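Local atomic coordinates of putative enoyl-CoA hydratase/isomerase (Bordetella parapertussis, PDB entry 3ISA), a protein that probably acts on acyl-CoA thioesters as an enoyl-CoA hydratase or isomerase of the crotonase family, although its own substrate and reaction are not established. Residues Arg83-Arg86 against Ile87-Leu91; Leu157-Gly161 against Ser162-Phe166. All blocks are in the same frame, centred on the assembly; numbering follows the deposited sequence. Where two conformers were deposited one is given.

Contact 1: residues Arg83-Arg86 against Ile87-Leu91; sequences RMVR and IEMLL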
ATOM      1  N   ARG D  83     -11.043  20.922 -18.654  1.00 14.63           N
ATOM      2  CA  ARG D  83      -9.775  21.602 -18.859  1.00 16.95           C
ATOM      3  C   ARG D  83      -8.775  21.372 -17.695  1.00 15.50           C
ATOM      4  O   ARG D  83      -7.577  21.176 -17.920  1.00 13.57           O
ATOM      5  CB  ARG D  83      -9.994  23.094 -19.149  1.00 16.03           C
ATOM      6  CG  ARG D  83     -10.590  23.378 -20.539  1.00 19.93           C
ATOM      7  CD  ARG D  83     -10.929  24.861 -20.690  1.00 21.41           C
ATOM      8  NE  ARG D  83      -9.736  25.695 -20.499  1.00 18.90           N
ATOM      9  CZ  ARG D  83      -9.762  27.005 -20.278  1.00 21.45           C
ATOM     10  NH1 ARG D  83     -10.926  27.639 -20.203  1.00 20.06           N
ATOM     11  NH2 ARG D  83      -8.622  27.676 -20.111  1.00 18.78           N
ATOM     12  N   MET D  84      -9.273  21.378 -16.465  1.00 18.17           N
ATOM     13  CA  MET D  84      -8.434  21.067 -15.304  1.00 17.79           C
ATOM     14  C   MET D  84      -7.962  19.602 -15.280  1.00 15.03           C
ATOM     15  O   MET D  84      -6.809  19.319 -14.973  1.00 15.85           O
ATOM     16  CB  MET D  84      -9.170  21.445 -14.012  1.00 20.06           C
ATOM     17  CG  MET D  84      -9.176  22.955 -13.720  1.00 19.31           C
ATOM     18  SD  MET D  84      -7.557  23.747 -13.541  1.00 12.78           S
ATOM     19  CE  MET D  84      -8.187  25.334 -12.963  1.00 25.51           C
ATOM     20  N   VAL D  85      -8.861  18.673 -15.624  1.00 13.26           N
ATOM     21  CA  VAL D  85      -8.510  17.262 -15.734  1.00 14.85           C
ATOM     22  C   VAL D  85      -7.433  17.025 -16.781  1.00 17.32           C
ATOM     23  O   VAL D  85      -6.455  16.328 -16.507  1.00 16.89           O
ATOM     24  CB  VAL D  85      -9.784  16.382 -15.977  1.00 12.82           C
ATOM     25  CG1 VAL D  85      -9.391  14.975 -16.403  1.00 14.68           C
ATOM     26  CG2 VAL D  85     -10.624  16.358 -14.686  1.00 16.47           C
ATOM     27  N   ARG D  86      -7.585  17.656 -17.952  1.00 17.65           N
ATOM     28  CA  ARG D  86      -6.586  17.538 -19.008  1.00 16.48           C
ATOM     29  C   ARG D  86      -5.232  18.140 -18.583  1.00 18.13           C
ATOM     30  O   ARG D  86      -4.187  17.587 -18.903  1.00 14.53           O
ATOM     31  CB  ARG D  86      -7.114  18.110 -20.338  1.00 14.92           C
ATOM     32  CG  ARG D  86      -8.355  17.357 -20.928  1.00 16.92           C
ATOM     33  CD  ARG D  86      -8.061  15.894 -21.279  1.00 17.44           C
ATOM     34  NE  ARG D  86      -7.286  15.797 -22.523  1.00 18.23           N
ATOM     35  CZ  ARG D  86      -6.668  14.695 -22.947  1.00 16.80           C
ATOM     36  NH1 ARG D  86      -6.714  13.586 -22.215  1.00 15.39           N
ATOM     37  NH2 ARG D  86      -6.006  14.699 -24.103  1.00 17.51           N
ATOM     38  N   ILE D  87      -5.259  19.261 -17.861  1.00 17.34           N
ATOM     39  CA  ILE D  87      -4.038  19.813 -17.257  1.00 17.60           C
ATOM     40  C   ILE D  87      -3.379  18.775 -16.334  1.00 16.12           C
ATOM     41  O   ILE D  87      -2.195  18.485 -16.479  1.00 15.89           O
ATOM     42  CB  ILE D  87      -4.301  21.173 -16.536  1.00 13.99           C
ATOM     43  CG1 ILE D  87      -4.528  22.280 -17.579  1.00 17.81           C
ATOM     44  CG2 ILE D  87      -3.119  21.559 -15.639  1.00 18.58           C
ATOM     45  CD1 ILE D  87      -5.126  23.580 -17.018  1.00 18.97           C
ATOM     46  N   GLU D  88      -4.140  18.181 -15.414  1.00 14.21           N
ATOM     47  CA  GLU D  88      -3.542  17.167 -14.518  1.00 16.35           C
ATOM     48  C   GLU D  88      -3.024  15.944 -15.286  1.00 16.50           C
ATOM     49  O   GLU D  88      -1.981  15.400 -14.938  1.00 16.67           O
ATOM     50  CB  GLU D  88      -4.513  16.754 -13.401  1.00 20.96           C
ATOM     51  CG  GLU D  88      -3.984  15.685 -12.387  1.00 17.86           C
ATOM     52  CD  GLU D  88      -2.711  16.105 -11.607  1.00 24.11           C
ATOM     53  OE1 GLU D  88      -2.247  17.261 -11.715  1.00 22.74           O
ATOM     54  OE2 GLU D  88      -2.162  15.256 -10.875  1.00 23.53           O
ATOM     55  N   MET D  89      -3.737  15.533 -16.341  1.00 14.61           N
ATOM     56  CA  MET D  89      -3.278  14.430 -17.166  1.00 12.29           C
ATOM     57  C   MET D  89      -1.923  14.787 -17.834  1.00 16.85           C
ATOM     58  O   MET D  89      -0.990  13.978 -17.846  1.00 16.64           O
ATOM     59  CB  MET D  89      -4.364  13.981 -18.155  1.00 16.13           C
ATOM     60  CG  MET D  89      -5.565  13.247 -17.465  1.00 18.65           C
ATOM     61  SD  MET D  89      -6.966  12.826 -18.560  1.00 10.50           S
ATOM     62  CE  MET D  89      -6.292  11.403 -19.378  1.00 21.97           C
ATOM     63  N   LEU D  90      -1.812  16.021 -18.317  1.00 15.57           N
ATOM     64  CA  LEU D  90      -0.565  16.536 -18.862  1.00 17.80           C
ATOM     65  C   LEU D  90       0.563  16.527 -17.819  1.00 14.93           C
ATOM     66  O   LEU D  90       1.669  16.039 -18.106  1.00 13.44           O
ATOM     67  CB  LEU D  90      -0.753  17.956 -19.413  1.00 15.23           C
ATOM     68  CG  LEU D  90       0.553  18.664 -19.824  1.00 17.83           C
ATOM     69  CD1 LEU D  90       1.300  17.946 -20.984  1.00 16.94           C
ATOM     70  CD2 LEU D  90       0.312  20.152 -20.125  1.00 21.70           C
ATOM     71  N   LEU D  91       0.276  17.035 -16.622  1.00 15.88           N
ATOM     72  CA  LEU D  91       1.291  17.119 -15.557  1.00 15.20           C
ATOM     73  C   LEU D  91       1.819  15.722 -15.184  1.00 17.38           C
ATOM     74  O   LEU D  91       3.014  15.521 -14.972  1.00 16.03           O
ATOM     75  CB  LEU D  91       0.709  17.853 -14.337  1.00 10.14           C
ATOM     76  CG  LEU D  91       0.263  19.292 -14.597  1.00 14.78           C
ATOM     77  CD1 LEU D  91      -0.425  19.875 -13.368  1.00 17.05           C
ATOM     78  CD2 LEU D  91       1.459  20.138 -15.035  1.00 18.99           C
TER
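Arg83 meets Ile87 one turn further along helix 77-95 through its carbonyl: Ile87 N donates to Arg83 O over 3.0 Å. The isoleucine side chain folds back over the same oxygen, because Ile87 CG1 lies anti to its own carbonyl carbon (chi1 -73°) and is carried toward the preceding turn, where it comes within 3.3 Å of Arg83 O. The guanidinium of Arg83 heads elsewhere, giving hydrogen bonds to the carbonyl oxygens of Leu31 and Asp68 and to the Gln75 side chain. Met84 repeats the backbone pattern with Glu88, and Met84 SD rests 4.2 Å from Ile87 CD1, a loose apolar touch. The Glu88 carboxylate turns away to a salt bridge with Arg146 and a hydrogen bond with Gln92. At Val85, whose O accepts from Met89 N, the side chain runs beside that of Met89 in the same direction, with Val85 CG1 3.9 Å from Met89 SD. Arg86 O accepts from Leu90 N in the same way, while the Arg86 side chain, bent at both chi2 and chi3, curls across Met89. There Met89 CE sits at the guanidinium edge, near its plane and 3.6 Å from Arg86 NH1. The charge is met on another branch, where NH2 forms a salt bridge with Glu37 of helix 33-48. Val85, Arg86 and Met89 also pack against residues 229-231 of a second subunit, so this side of the helix faces a subunit interface, whereas Ile87 is covered by helices 33-48 and 112-119. Successive i to i+4 bonds, with side chains three and four residues apart lying against each other, are the signature of a regular alpha-helix, here in a buried part of helix 77-95 in the crotonase fold.

Contact 2: residues Leu157-Gly161 against Ser162-Phe166; sequences LSILG and SARAF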
ATOM      1  N   LEU D 157       2.773  23.188   3.192  1.00 20.88           N
ATOM      2  CA  LEU D 157       1.675  23.751   3.985  1.00 21.64           C
ATOM      3  C   LEU D 157       1.832  25.271   4.119  1.00 21.70           C
ATOM      4  O   LEU D 157       0.871  26.008   3.905  1.00 27.29           O
ATOM      5  CB  LEU D 157       1.604  23.100   5.373  1.00 26.19           C
ATOM      6  CG  LEU D 157       0.529  23.635   6.326  1.00 25.72           C
ATOM      7  CD1 LEU D 157      -0.871  23.427   5.749  1.00 24.13           C
ATOM      8  CD2 LEU D 157       0.656  22.950   7.676  1.00 22.25           C
ATOM      9  N   SER D 158       3.050  25.715   4.422  1.00 25.27           N
ATOM     10  CA  SER D 158       3.356  27.146   4.529  0.50 29.42           C
ATOM     11  C   SER D 158       2.958  27.893   3.256  1.00 29.43           C
ATOM     12  O   SER D 158       2.239  28.899   3.302  1.00 30.07           O
ATOM     13  CB  SER D 158       4.845  27.352   4.808  0.50 28.27           C
ATOM     14  OG  SER D 158       5.169  28.731   4.906  0.50 34.92           O
ATOM     15  N   ILE D 159       3.400  27.380   2.110  1.00 20.59           N
ATOM     16  CA  ILE D 159       3.149  28.057   0.844  1.00 21.17           C
ATOM     17  C   ILE D 159       1.728  27.874   0.308  1.00 28.46           C
ATOM     18  O   ILE D 159       1.071  28.851  -0.062  1.00 31.27           O
ATOM     19  CB  ILE D 159       4.226  27.685  -0.210  1.00 19.29           C
ATOM     20  CG1 ILE D 159       5.594  28.198   0.263  1.00 21.73           C
ATOM     21  CG2 ILE D 159       3.854  28.217  -1.600  1.00 20.41           C
ATOM     22  CD1 ILE D 159       6.780  27.499  -0.410  1.00 28.06           C
ATOM     23  N   LEU D 160       1.258  26.632   0.253  1.00 25.99           N
ATOM     24  CA  LEU D 160      -0.064  26.380  -0.315  1.00 26.32           C
ATOM     25  C   LEU D 160      -1.191  26.820   0.617  1.00 27.93           C
ATOM     26  O   LEU D 160      -2.187  27.381   0.157  1.00 35.69           O
ATOM     27  CB  LEU D 160      -0.220  24.907  -0.705  1.00 27.12           C
ATOM     28  CG  LEU D 160       0.862  24.374  -1.663  1.00 23.17           C
ATOM     29  CD1 LEU D 160       0.644  22.884  -1.899  1.00 21.16           C
ATOM     30  CD2 LEU D 160       0.921  25.166  -2.981  1.00 23.56           C
ATOM     31  N   GLY D 161      -1.007  26.583   1.915  1.00 28.48           N
ATOM     32  CA  GLY D 161      -2.000  26.913   2.961  1.00 35.32           C
ATOM     33  C   GLY D 161      -2.459  28.361   3.023  1.00 37.16           C
ATOM     34  O   GLY D 161      -3.604  28.636   3.403  1.00 42.25           O
ATOM     35  N   SER D 162      -1.560  29.273   2.662  1.00 28.89           N
ATOM     36  CA  SER D 162      -1.839  30.703   2.610  0.50 34.08           C
ATOM     37  C   SER D 162      -1.873  31.195   1.171  1.00 38.37           C
ATOM     38  O   SER D 162      -1.938  32.415   0.923  1.00 35.86           O
ATOM     39  CB  SER D 162      -0.775  31.474   3.391  0.50 29.58           C
ATOM     40  OG  SER D 162      -0.884  31.213   4.780  0.50 23.98           O
ATOM     41  N   ALA D 163      -1.790  30.236   0.238  1.00 39.79           N
ATOM     42  CA  ALA D 163      -1.786  30.466  -1.214  1.00 40.38           C
ATOM     43  C   ALA D 163      -0.923  31.651  -1.601  1.00 36.61           C
ATOM     44  O   ALA D 163      -1.377  32.534  -2.318  1.00 42.39           O
ATOM     45  CB  ALA D 163      -3.214  30.646  -1.725  1.00 43.52           C
ATOM     46  N   ARG D 164       0.311  31.667  -1.100  1.00 33.97           N
ATOM     47  CA  ARG D 164       1.181  32.836  -1.177  1.00 34.07           C
ATOM     48  C   ARG D 164       2.273  32.739  -2.246  1.00 37.73           C
ATOM     49  O   ARG D 164       2.677  31.645  -2.640  1.00 34.85           O
ATOM     50  CB  ARG D 164       1.823  33.120   0.195  1.00 39.21           C
ATOM     51  CG  ARG D 164       2.730  32.014   0.741  1.00 30.62           C
ATOM     52  CD  ARG D 164       3.563  32.548   1.890  1.00 44.48           C
ATOM     53  NE  ARG D 164       4.442  31.544   2.495  1.00 34.16           N
ATOM     54  CZ  ARG D 164       5.705  31.312   2.133  1.00 37.45           C
ATOM     55  NH1 ARG D 164       6.271  31.984   1.132  1.00 34.45           N
ATOM     56  NH2 ARG D 164       6.405  30.388   2.774  1.00 33.53           N
ATOM     57  N   ALA D 165       2.760  33.894  -2.691  1.00 35.32           N
ATOM     58  CA  ALA D 165       3.876  33.940  -3.617  1.00 36.82           C
ATOM     59  C   ALA D 165       5.210  33.585  -2.946  1.00 39.46           C
ATOM     60  O   ALA D 165       5.361  33.741  -1.732  1.00 42.42           O
ATOM     61  CB  ALA D 165       3.953  35.301  -4.284  1.00 31.55           C
ATOM     62  N   PHE D 166       6.156  33.081  -3.744  1.00 32.10           N
ATOM     63  CA  PHE D 166       7.562  32.933  -3.347  1.00 31.17           C
ATOM     64  C   PHE D 166       8.517  33.248  -4.497  1.00 34.46           C
ATOM     65  O   PHE D 166       8.210  32.995  -5.669  1.00 33.43           O
ATOM     66  CB  PHE D 166       7.865  31.560  -2.719  1.00 34.14           C
ATOM     67  CG  PHE D 166       7.594  30.373  -3.623  1.00 32.63           C
ATOM     68  CD1 PHE D 166       8.650  29.697  -4.246  1.00 23.45           C
ATOM     69  CD2 PHE D 166       6.296  29.898  -3.806  1.00 25.51           C
ATOM     70  CE1 PHE D 166       8.413  28.587  -5.068  1.00 24.78           C
ATOM     71  CE2 PHE D 166       6.046  28.792  -4.629  1.00 32.25           C
ATOM     72  CZ  PHE D 166       7.111  28.134  -5.252  1.00 26.34           C
TER
HETATM   73  O   HOH W   1       1.007  29.802   5.695  1.00 37.55           O
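A Schellman motif ends helix 153-161, with Ala163 as its C-prime residue at positive phi (42°). Its outer bond is the straighter one: Arg164 N donates to Ile159 O over 3.1 Å, nearly in line with the C=O bond. The inner bond, Ala163 N to Leu160 O at 2.9 Å, arrives from above the carbonyl plane. Side chains also meet across the turn. Arg164 CG occupies the position between backbone N and carbonyl carbon (chi1 62°), and the chain then extends from CG to NE back alongside the helix end. In the Ser158 conformer described, one of two, Arg164 NH2 donates an almost linear hydrogen bond (176°) of 3.0 Å to Ser158 OG, which lies in the guanidinium plane at its edge. Ile159 CG1 approaches one face of the same guanidinium, off toward the rim and 3.4 Å from Arg164 NH2. NH2 also forms a salt bridge with Glu170. A water donates to Ser158 O; its short approach to Ser162 OG, on a residue with two conformers, is doubtful. Beyond the loop, the methyl CG2 of Ile159 touches Phe166 CD2 at 3.7 Å, while CD1 stands over a face of the ring near its rim. Phe166 pairs through its backbone with Phe131 of strand 130-132, and its ring meets those of Phe131 and Phe176. Helix 144-151 packs on Ile159 and Leu160, helix 168-173 follows with Glu170 and Ala171, and a third subunit contacts Leu157, Ser158 and Ser162; the turn thus delivers the chain from helix 153-161 into strand 165-167, outermost of its small sheet within this chain.

Overall arrangement
The two contacts come one after the other in the chain and do not touch: their centres are 22 Å apart and their nearest atoms about 12 Å. Contact 1 is buried, its centre about 10 Å from that of the chain, and lies wholly within helix 77-95; contact 2, its centre about 17 Å from that of the chain, is partly buried and joins a helix end to a strand. In the first, repeated backbone bonds keep one regular helix while its charged side chains pair outside the two segments. In the second, the backbone pattern changes to end a helix, and an arginine and a serine add a local polar link. Each borders a different neighbouring subunit.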